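Local coordinates for extracellular ligand-binding receptor (Sphaerobacter thermophilus, PDB 4ZPJ), which probably captures a small-molecule ligand outside the cell membrane and delivers it to an ABC transporter, as substrate-binding proteins of the leucine-binding family do, at residues A229-Q234 / S260-R265; Y309-D314 / I332-V337; I348-T353 / K370-T375. One frame throughout, in Å; residues are numbered along the deposited sequence.

Contact 1 of 3, residues A229-Q234 / S260-R265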
loop_
_atom_site.group_PDB
_atom_site.type_symbol
_atom_site.label_atom_id
_atom_site.label_comp_id
_atom_site.label_asym_id
_atom_site.label_seq_id
_atom_site.Cartn_x
_atom_site.Cartn_y
_atom_site.Cartn_z
ATOM N N ALA A 229 4.581 -17.672 -10.415
ATOM C CA ALA A 229 4.274 -18.844 -9.600
ATOM C C ALA A 229 2.843 -18.749 -9.105
ATOM O O ALA A 229 2.453 -17.666 -8.721
ATOM C CB ALA A 229 5.229 -18.899 -8.426
ATOM N N PRO A 230 2.048 -19.863 -9.137
ATOM C CA PRO A 230 0.648 -19.692 -8.695
ATOM C C PRO A 230 0.529 -19.188 -7.272
ATOM O O PRO A 230 1.393 -19.450 -6.433
ATOM C CB PRO A 230 0.057 -21.104 -8.763
ATOM C CG PRO A 230 0.980 -21.895 -9.644
ATOM C CD PRO A 230 2.346 -21.252 -9.520
ATOM N N ILE A 231 -0.576 -18.525 -6.982
ATOM C CA ILE A 231 -0.914 -18.221 -5.608
ATOM C C ILE A 231 -0.935 -19.522 -4.814
ATOM O O ILE A 231 -1.447 -20.520 -5.331
ATOM C CB ILE A 231 -2.319 -17.604 -5.475
ATOM C CG1 ILE A 231 -2.451 -16.326 -6.291
ATOM C CG2 ILE A 231 -2.619 -17.327 -4.002
ATOM C CD1 ILE A 231 -1.996 -15.134 -5.538
ATOM N N GLY A 232 -0.416 -19.480 -3.578
ATOM C CA GLY A 232 -0.407 -20.605 -2.645
ATOM C C GLY A 232 0.624 -21.692 -2.935
ATOM O O GLY A 232 0.474 -22.828 -2.463
ATOM N N THR A 233 1.665 -21.357 -3.703
ATOM C CA THR A 233 2.782 -22.263 -3.955
ATOM C C THR A 233 3.531 -22.621 -2.649
ATOM O O THR A 233 3.840 -21.763 -1.848
ATOM C CB THR A 233 3.760 -21.654 -4.978
ATOM O OG1 THR A 233 3.093 -21.511 -6.236
ATOM C CG2 THR A 233 4.963 -22.525 -5.164
ATOM N N GLN A 234 3.818 -23.909 -2.482
ATOM C CA GLN A 234 4.433 -24.459 -1.309
ATOM C C GLN A 234 5.934 -24.701 -1.569
ATOM O O GLN A 234 6.789 -24.291 -0.786
ATOM C CB GLN A 234 3.745 -25.786 -1.013
ATOM C CG GLN A 234 3.483 -26.007 0.454
ATOM C CD GLN A 234 2.379 -25.118 0.980
ATOM O OE1 GLN A 234 1.385 -24.870 0.299
ATOM N NE2 GLN A 234 2.550 -24.631 2.195
ATOM N N SER A 260 2.216 -12.016 2.575
ATOM C CA SER A 260 1.535 -13.293 2.522
ATOM C C SER A 260 2.463 -14.400 2.938
ATOM O O SER A 260 3.687 -14.221 3.073
ATOM C CB SER A 260 1.157 -13.570 1.078
ATOM O OG SER A 260 2.347 -13.673 0.276
ATOM N N THR A 261 1.892 -15.571 3.073
ATOM C CA THR A 261 2.669 -16.704 3.443
ATOM C C THR A 261 3.472 -17.124 2.218
ATOM O O THR A 261 4.539 -17.661 2.388
ATOM C CB THR A 261 1.778 -17.845 3.962
ATOM O OG1 THR A 261 0.820 -18.148 2.959
ATOM C CG2 THR A 261 1.031 -17.415 5.242
ATOM N N ASP A 262 2.977 -16.878 1.003
ATOM C CA ASP A 262 3.800 -17.017 -0.207
ATOM C C ASP A 262 5.171 -16.271 -0.047
ATOM O O ASP A 262 6.273 -16.780 -0.400
ATOM C CB ASP A 262 3.056 -16.477 -1.445
ATOM C CG ASP A 262 1.972 -17.433 -1.972
ATOM O OD1 ASP A 262 1.703 -18.484 -1.340
ATOM O OD2 ASP A 262 1.391 -17.157 -3.059
ATOM N N ALA A 263 5.107 -15.068 0.485
ATOM C CA ALA A 263 6.306 -14.241 0.580
ATOM C C ALA A 263 7.304 -14.804 1.557
ATOM O O ALA A 263 8.505 -14.801 1.274
ATOM C CB ALA A 263 5.945 -12.824 0.899
ATOM N N ILE A 264 6.791 -15.340 2.658
ATOM C CA ILE A 264 7.598 -15.974 3.687
ATOM C C ILE A 264 8.269 -17.231 3.119
ATOM O O ILE A 264 9.523 -17.377 3.247
ATOM C CB ILE A 264 6.771 -16.351 4.928
ATOM C CG1 ILE A 264 6.184 -15.110 5.597
ATOM C CG2 ILE A 264 7.623 -17.156 5.932
ATOM C CD1 ILE A 264 5.114 -15.412 6.651
ATOM N N ARG A 265 7.464 -18.100 2.482
ATOM C CA ARG A 265 8.020 -19.350 1.888
ATOM C C ARG A 265 9.042 -19.033 0.751
ATOM O O ARG A 265 10.098 -19.659 0.650
ATOM C CB ARG A 265 6.885 -20.292 1.400
ATOM C CG ARG A 265 6.115 -20.991 2.526
ATOM C CD ARG A 265 5.195 -22.102 1.957
ATOM N NE ARG A 265 4.278 -21.479 0.984
ATOM C CZ ARG A 265 3.123 -20.852 1.278
ATOM N NH1 ARG A 265 2.653 -20.837 2.534
ATOM N NH2 ARG A 265 2.413 -20.270 0.303
#
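The side chain of Arg-265 grips the carbonyl oxygen of Thr-233 side-on with two nitrogens. Arg-265 NE gives the better-placed bond, 2.9 Å to Thr-233 O, lying in the carbonyl plane on a lone pair; NH2 of Arg-265 reaches the same Thr-233 O at 3.0 Å from above that plane. Next to this fork, Asp-262 takes the amide of Gly-232: the bond from Gly-232 N to Asp-262 OD2 is 3.0 Å, nearly straight at 159°, and uses the syn lone pair, while OD1 adds a weak second bond. Asp-262 OD1 also makes a tight salt bridge, 2.5 Å, to Arg-265 NH2, so acid and base brace each other one helical turn apart. The guanidinium is sandwiched, with Thr-261 O over the centre of one face and the amide of Gln-234 over the opposite face, offset toward the rim and tilted 32°.

Behind these groups, a type II turn from Pro-230 to Thr-233 presents the Gly-232 amide, and Thr-233 OG1 closes it on Pro-230 O. Ser-260, at the N-cap, accepts from Ala-263 N with its OG. The contact thus ties the loop leaving strand 222-229 to the first turn of helix 261-272, while Tyr-239 of helix 237-246 packs on Ala-229, Pro-230 and Thr-233.

Contact 2 of 3, residues Y309-D314 / I332-V337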
loop_
_atom_site.group_PDB
_atom_site.type_symbol
_atom_site.label_atom_id
_atom_site.label_comp_id
_atom_site.label_asym_id
_atom_site.label_seq_id
_atom_site.Cartn_x
_atom_site.Cartn_y
_atom_site.Cartn_z
ATOM N N TYR A 309 6.346 2.758 3.904
ATOM C CA TYR A 309 6.483 3.132 5.314
ATOM C C TYR A 309 7.229 2.066 6.064
ATOM O O TYR A 309 7.048 0.887 5.790
ATOM C CB TYR A 309 5.119 3.355 6.031
ATOM C CG TYR A 309 5.330 3.853 7.471
ATOM C CD1 TYR A 309 5.924 5.067 7.729
ATOM C CD2 TYR A 309 5.012 3.074 8.541
ATOM C CE1 TYR A 309 6.200 5.484 9.028
ATOM C CE2 TYR A 309 5.274 3.477 9.834
ATOM C CZ TYR A 309 5.877 4.663 10.079
ATOM O OH TYR A 309 6.120 5.057 11.409
ATOM N N THR A 310 8.041 2.499 7.028
ATOM C CA THR A 310 8.598 1.631 8.050
ATOM C C THR A 310 8.563 2.428 9.337
ATOM O O THR A 310 8.850 3.614 9.313
ATOM C CB THR A 310 10.075 1.280 7.748
ATOM O OG1 THR A 310 10.679 0.660 8.865
ATOM C CG2 THR A 310 10.926 2.570 7.339
ATOM N N ALA A 311 8.239 1.736 10.447
ATOM C CA ALA A 311 8.274 2.237 11.786
ATOM C C ALA A 311 9.649 2.763 12.265
ATOM O O ALA A 311 9.745 3.542 13.263
ATOM C CB ALA A 311 7.729 1.169 12.704
ATOM N N TYR A 312 10.711 2.408 11.548
ATOM C CA TYR A 312 12.059 2.922 11.884
ATOM C C TYR A 312 12.428 4.197 11.148
ATOM O O TYR A 312 13.599 4.576 11.140
ATOM C CB TYR A 312 13.134 1.834 11.688
ATOM C CG TYR A 312 12.875 0.676 12.662
ATOM C CD1 TYR A 312 13.396 0.677 13.990
ATOM C CD2 TYR A 312 11.980 -0.311 12.325
ATOM C CE1 TYR A 312 13.071 -0.350 14.880
ATOM C CE2 TYR A 312 11.659 -1.341 13.200
ATOM C CZ TYR A 312 12.191 -1.351 14.478
ATOM O OH TYR A 312 11.809 -2.385 15.283
ATOM N N ASN A 313 11.449 4.885 10.552
ATOM C CA ASN A 313 11.770 6.086 9.828
ATOM C C ASN A 313 12.202 7.123 10.867
ATOM O O ASN A 313 11.611 7.194 11.951
ATOM C CB ASN A 313 10.582 6.549 9.008
ATOM C CG ASN A 313 10.929 7.610 8.000
ATOM O OD1 ASN A 313 12.081 7.768 7.607
ATOM N ND2 ASN A 313 9.932 8.367 7.593
ATOM N N ASP A 314 13.237 7.905 10.556
ATOM C CA ASP A 314 13.879 8.693 11.600
ATOM C C ASP A 314 13.378 10.113 11.536
ATOM O O ASP A 314 14.156 11.054 11.492
ATOM C CB ASP A 314 15.447 8.621 11.516
ATOM C CG ASP A 314 16.039 9.153 10.162
ATOM O OD1 ASP A 314 15.262 9.175 9.157
ATOM O OD2 ASP A 314 17.296 9.465 10.062
ATOM N N ILE A 332 3.014 -3.209 19.810
ATOM C CA ILE A 332 3.122 -3.699 18.457
ATOM C C ILE A 332 3.373 -2.521 17.483
ATOM O O ILE A 332 2.784 -1.440 17.596
ATOM C CB ILE A 332 1.905 -4.537 18.043
ATOM C CG1 ILE A 332 1.790 -5.786 18.948
ATOM C CG2 ILE A 332 2.039 -4.998 16.598
ATOM C CD1 ILE A 332 0.421 -6.424 18.899
ATOM N N LEU A 333 4.276 -2.734 16.548
ATOM C CA LEU A 333 4.700 -1.666 15.637
ATOM C C LEU A 333 3.725 -1.639 14.459
ATOM O O LEU A 333 3.285 -2.675 14.013
ATOM C CB LEU A 333 6.164 -1.905 15.162
ATOM C CG LEU A 333 7.315 -1.707 16.160
ATOM C CD1 LEU A 333 8.693 -1.836 15.545
ATOM C CD2 LEU A 333 7.273 -0.366 16.825
ATOM N N PRO A 334 3.391 -0.445 13.953
ATOM C CA PRO A 334 2.575 -0.355 12.760
ATOM C C PRO A 334 3.334 -0.719 11.511
ATOM O O PRO A 334 4.531 -0.439 11.411
ATOM C CB PRO A 334 2.210 1.126 12.706
ATOM C CG PRO A 334 3.379 1.795 13.298
ATOM C CD PRO A 334 3.862 0.878 14.392
ATOM N N GLY A 335 2.634 -1.343 10.579
ATOM C CA GLY A 335 3.163 -1.616 9.283
ATOM C C GLY A 335 2.456 -0.871 8.184
ATOM O O GLY A 335 1.902 0.211 8.396
ATOM N N LEU A 336 2.452 -1.491 7.003
ATOM C CA LEU A 336 2.067 -0.832 5.776
ATOM C C LEU A 336 0.596 -0.479 5.721
ATOM O O LEU A 336 0.213 0.641 5.332
ATOM C CB LEU A 336 2.358 -1.798 4.616
ATOM C CG LEU A 336 3.452 -1.299 3.700
ATOM C CD1 LEU A 336 4.255 -2.435 3.091
ATOM C CD2 LEU A 336 2.724 -0.475 2.641
ATOM N N VAL A 337 -0.217 -1.491 6.017
ATOM C CA VAL A 337 -1.639 -1.338 6.053
ATOM C C VAL A 337 -2.131 -0.401 7.176
ATOM O O VAL A 337 -3.140 0.257 7.017
ATOM C CB VAL A 337 -2.363 -2.711 6.113
ATOM C CG1 VAL A 337 -2.066 -3.488 4.834
ATOM C CG2 VAL A 337 -1.925 -3.523 7.350
HETATM O O HOH W 1 6.968 -0.708 9.937
#
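Tyr-312 and Leu-333 both carry CG anti to the carbonyl carbon, beside the backbone N (chi1 -64° and -71°), and this brings their ends together at about a right angle. The Leu-333 chain then runs on extended, bringing methyl CD1 to the hydroxyl end of the tyrosine: CD1 of Leu-333 lies 3.2 Å from Tyr-312 OH and 3.7 Å from Tyr-312 CZ. Tyr-309 has its ring anti to the backbone N (chi1 -175°), which sets Tyr-309 CE2 4.3 Å from CG of Pro-334, while Pro-334 O lies at the edge of the ring, near its plane. Between the two tyrosines sits the methyl of Ala-311, its CB 4.2 Å from Leu-333 CB and 3.8 Å from Pro-334 O.

Ala-311 and Tyr-312 are the middle residues of a type I turn from Thr-310 to Asn-313, and an ST turn fixes its start: Tyr-312 N donates to Thr-310 OG1, which also meets Asn-409 O. Tyr-309 has its hydroxyl bonded to Ser-318 and its ring laid nearly parallel to that of Tyr-339, while Phe-321 and Phe-325 of helix 316-328 press on Pro-334. Gly-335 is at the N-cap position of helix 336-354, where Asp-289 OD1 takes Leu-336 N, so the contact joins the loop after strand 304-307 to the lead-in of that helix.

No direct hydrogen bond crosses between the segments. A single water supplies the polar link, accepting from Ala-311 N at 2.8 Å and donating to Pro-334 O at 2.9 Å. Cohesion therefore comes from apolar side-chain packing, with the water satisfying one backbone N-H and one carbonyl that do not meet directly.

Contact 3 of 3, residues I348-T353 / K370-T375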
loop_
_atom_site.group_PDB
_atom_site.type_symbol
_atom_site.label_atom_id
_atom_site.label_comp_id
_atom_site.label_asym_id
_atom_site.label_seq_id
_atom_site.Cartn_x
_atom_site.Cartn_y
_atom_site.Cartn_z
ATOM N N ILE A 348 -9.105 12.731 5.852
ATOM C CA ILE A 348 -10.505 12.995 6.094
ATOM C C ILE A 348 -10.551 14.088 7.091
ATOM O O ILE A 348 -11.272 15.050 6.918
ATOM C CB ILE A 348 -11.212 11.756 6.644
ATOM C CG1 ILE A 348 -11.439 10.783 5.498
ATOM C CG2 ILE A 348 -12.520 12.135 7.264
ATOM C CD1 ILE A 348 -11.785 9.408 5.938
ATOM N N ALA A 349 -9.711 13.973 8.114
ATOM C CA ALA A 349 -9.651 14.961 9.193
ATOM C C ALA A 349 -9.240 16.342 8.701
ATOM O O ALA A 349 -9.795 17.328 9.146
ATOM C CB ALA A 349 -8.721 14.491 10.305
ATOM N N GLU A 350 -8.287 16.408 7.781
ATOM C CA GLU A 350 -7.840 17.680 7.251
ATOM C C GLU A 350 -8.918 18.272 6.366
ATOM O O GLU A 350 -9.152 19.484 6.394
ATOM C CB GLU A 350 -6.559 17.513 6.438
ATOM C CG GLU A 350 -5.420 16.997 7.275
ATOM C CD GLU A 350 -4.592 18.092 7.949
ATOM O OE1 GLU A 350 -4.387 19.166 7.357
ATOM O OE2 GLU A 350 -4.113 17.866 9.070
ATOM N N ALA A 351 -9.593 17.423 5.580
ATOM C CA ALA A 351 -10.619 17.964 4.690
ATOM C C ALA A 351 -11.796 18.482 5.517
ATOM O O ALA A 351 -12.300 19.580 5.270
ATOM C CB ALA A 351 -11.089 16.954 3.675
ATOM N N LEU A 352 -12.214 17.700 6.508
ATOM C CA LEU A 352 -13.347 18.079 7.318
ATOM C C LEU A 352 -13.093 19.326 8.154
ATOM O O LEU A 352 -13.999 20.125 8.381
ATOM C CB LEU A 352 -13.731 16.944 8.209
ATOM C CG LEU A 352 -14.417 15.736 7.521
ATOM C CD1 LEU A 352 -14.987 14.839 8.576
ATOM C CD2 LEU A 352 -15.540 16.121 6.612
ATOM N N THR A 353 -11.864 19.487 8.610
ATOM C CA THR A 353 -11.478 20.663 9.347
ATOM C C THR A 353 -11.601 21.873 8.449
ATOM O O THR A 353 -12.207 22.865 8.854
ATOM C CB THR A 353 -10.037 20.543 9.865
ATOM O OG1 THR A 353 -9.956 19.432 10.755
ATOM C CG2 THR A 353 -9.590 21.804 10.584
ATOM N N LYS A 370 -9.068 17.503 -2.541
ATOM C CA LYS A 370 -8.033 17.737 -3.550
ATOM C C LYS A 370 -6.820 18.533 -3.016
ATOM O O LYS A 370 -5.668 18.324 -3.470
ATOM C CB LYS A 370 -8.566 18.478 -4.790
ATOM C CG LYS A 370 -9.388 17.631 -5.719
ATOM C CD LYS A 370 -9.471 18.203 -7.145
ATOM C CE LYS A 370 -8.331 17.619 -7.954
ATOM N NZ LYS A 370 -8.060 18.412 -9.172
ATOM N N ALA A 371 -7.093 19.465 -2.103
ATOM C CA ALA A 371 -6.065 20.366 -1.553
ATOM C C ALA A 371 -5.371 19.833 -0.299
ATOM O O ALA A 371 -4.484 20.468 0.243
ATOM C CB ALA A 371 -6.706 21.737 -1.247
ATOM N N VAL A 372 -5.715 18.650 0.167
ATOM C CA VAL A 372 -5.120 18.186 1.401
ATOM C C VAL A 372 -3.617 17.993 1.215
ATOM O O VAL A 372 -3.190 17.348 0.247
ATOM C CB VAL A 372 -5.776 16.883 1.891
ATOM C CG1 VAL A 372 -4.921 16.199 2.935
ATOM C CG2 VAL A 372 -7.128 17.201 2.489
ATOM N N GLU A 373 -2.851 18.482 2.186
ATOM C CA GLU A 373 -1.435 18.315 2.243
ATOM C C GLU A 373 -0.885 18.335 3.685
ATOM O O GLU A 373 -1.176 19.229 4.444
ATOM C CB GLU A 373 -0.774 19.450 1.428
ATOM C CG GLU A 373 0.506 18.960 0.769
ATOM C CD GLU A 373 1.436 20.077 0.312
ATOM O OE1 GLU A 373 0.853 20.946 -0.379
ATOM O OE2 GLU A 373 2.685 20.055 0.649
ATOM N N PHE A 374 -0.006 17.404 4.039
ATOM C CA PHE A 374 0.567 17.428 5.377
ATOM C C PHE A 374 1.834 16.593 5.330
ATOM O O PHE A 374 2.074 15.861 4.351
ATOM C CB PHE A 374 -0.433 16.848 6.415
ATOM C CG PHE A 374 -0.959 15.492 6.030
ATOM C CD1 PHE A 374 -0.331 14.363 6.468
ATOM C CD2 PHE A 374 -2.091 15.367 5.243
ATOM C CE1 PHE A 374 -0.799 13.103 6.135
ATOM C CE2 PHE A 374 -2.572 14.117 4.872
ATOM C CZ PHE A 374 -1.925 12.977 5.322
ATOM N N THR A 375 2.637 16.750 6.378
ATOM C CA THR A 375 3.776 15.899 6.663
ATOM C C THR A 375 3.275 14.727 7.442
ATOM O O THR A 375 2.879 14.892 8.579
ATOM C CB THR A 375 4.858 16.634 7.479
ATOM O OG1 THR A 375 5.187 17.781 6.759
ATOM C CG2 THR A 375 6.189 15.791 7.549
#
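Helix 336-354 packs here against the link by which helix 362-371 passes into strand 373-376 of the antiparallel sheet. Val-372, in the link itself, carries the contact. Its CG1 is anti to the backbone N (chi1 164°), and both methyls of Val-372 reach CB of Glu-350, CG2 at 4.0 Å and CG1 at 4.1 Å. CG2 of Val-372 also lies 4.1 Å from CB of Ala-351, whose small side chain lets the valine come close to the helix backbone; Ala-351 N is 4.0 Å from the same Val-372 CG2.

In Glu-350, chi1 (-62°) sets CG anti to the carbonyl carbon, 4.2 Å from CD2 of Phe-374. The bend at chi2 (-89°) then turns the carboxylate, whose OE2 forms a salt bridge with Arg-346, one turn earlier on the helix; that same arginine makes a cation-pi contact with Phe-374. A single positive charge therefore serves both the acid and the ring. CG1 of Val-372 meets the Phe-374 ring at its edge, in plane. Phe-374 also packs on Ile-343 and Val-347 of helix 336-354 and pairs through its backbone with Phe-381 of strand 379-383, while Ile-348 and Leu-352 of the helix cover strand 55-61.

Overall arrangement
Contacts 2 and 3 share helix 336-354, one at its N-terminal lead-in and the other near its C-terminal end, their centres about 22 Å apart. Contact 1 belongs to the region of the parallel sheet of strands 194-200, 222-229, 252-256 and 281-283, and lies on the opposite side of the chain's centre from contact 3. Chemistry follows place. Contact 1, with mostly exposed touching residues, is polar: charged side chains, themselves paired in a salt bridge, bond to the backbone of the loop. Contact 2, nearest the chain's centre, is apolar with a single bridging water. Contact 3, mostly buried, packs aliphatic groups beside one aromatic ring, with the acid of Glu-350 paired to Arg-346 within the helix.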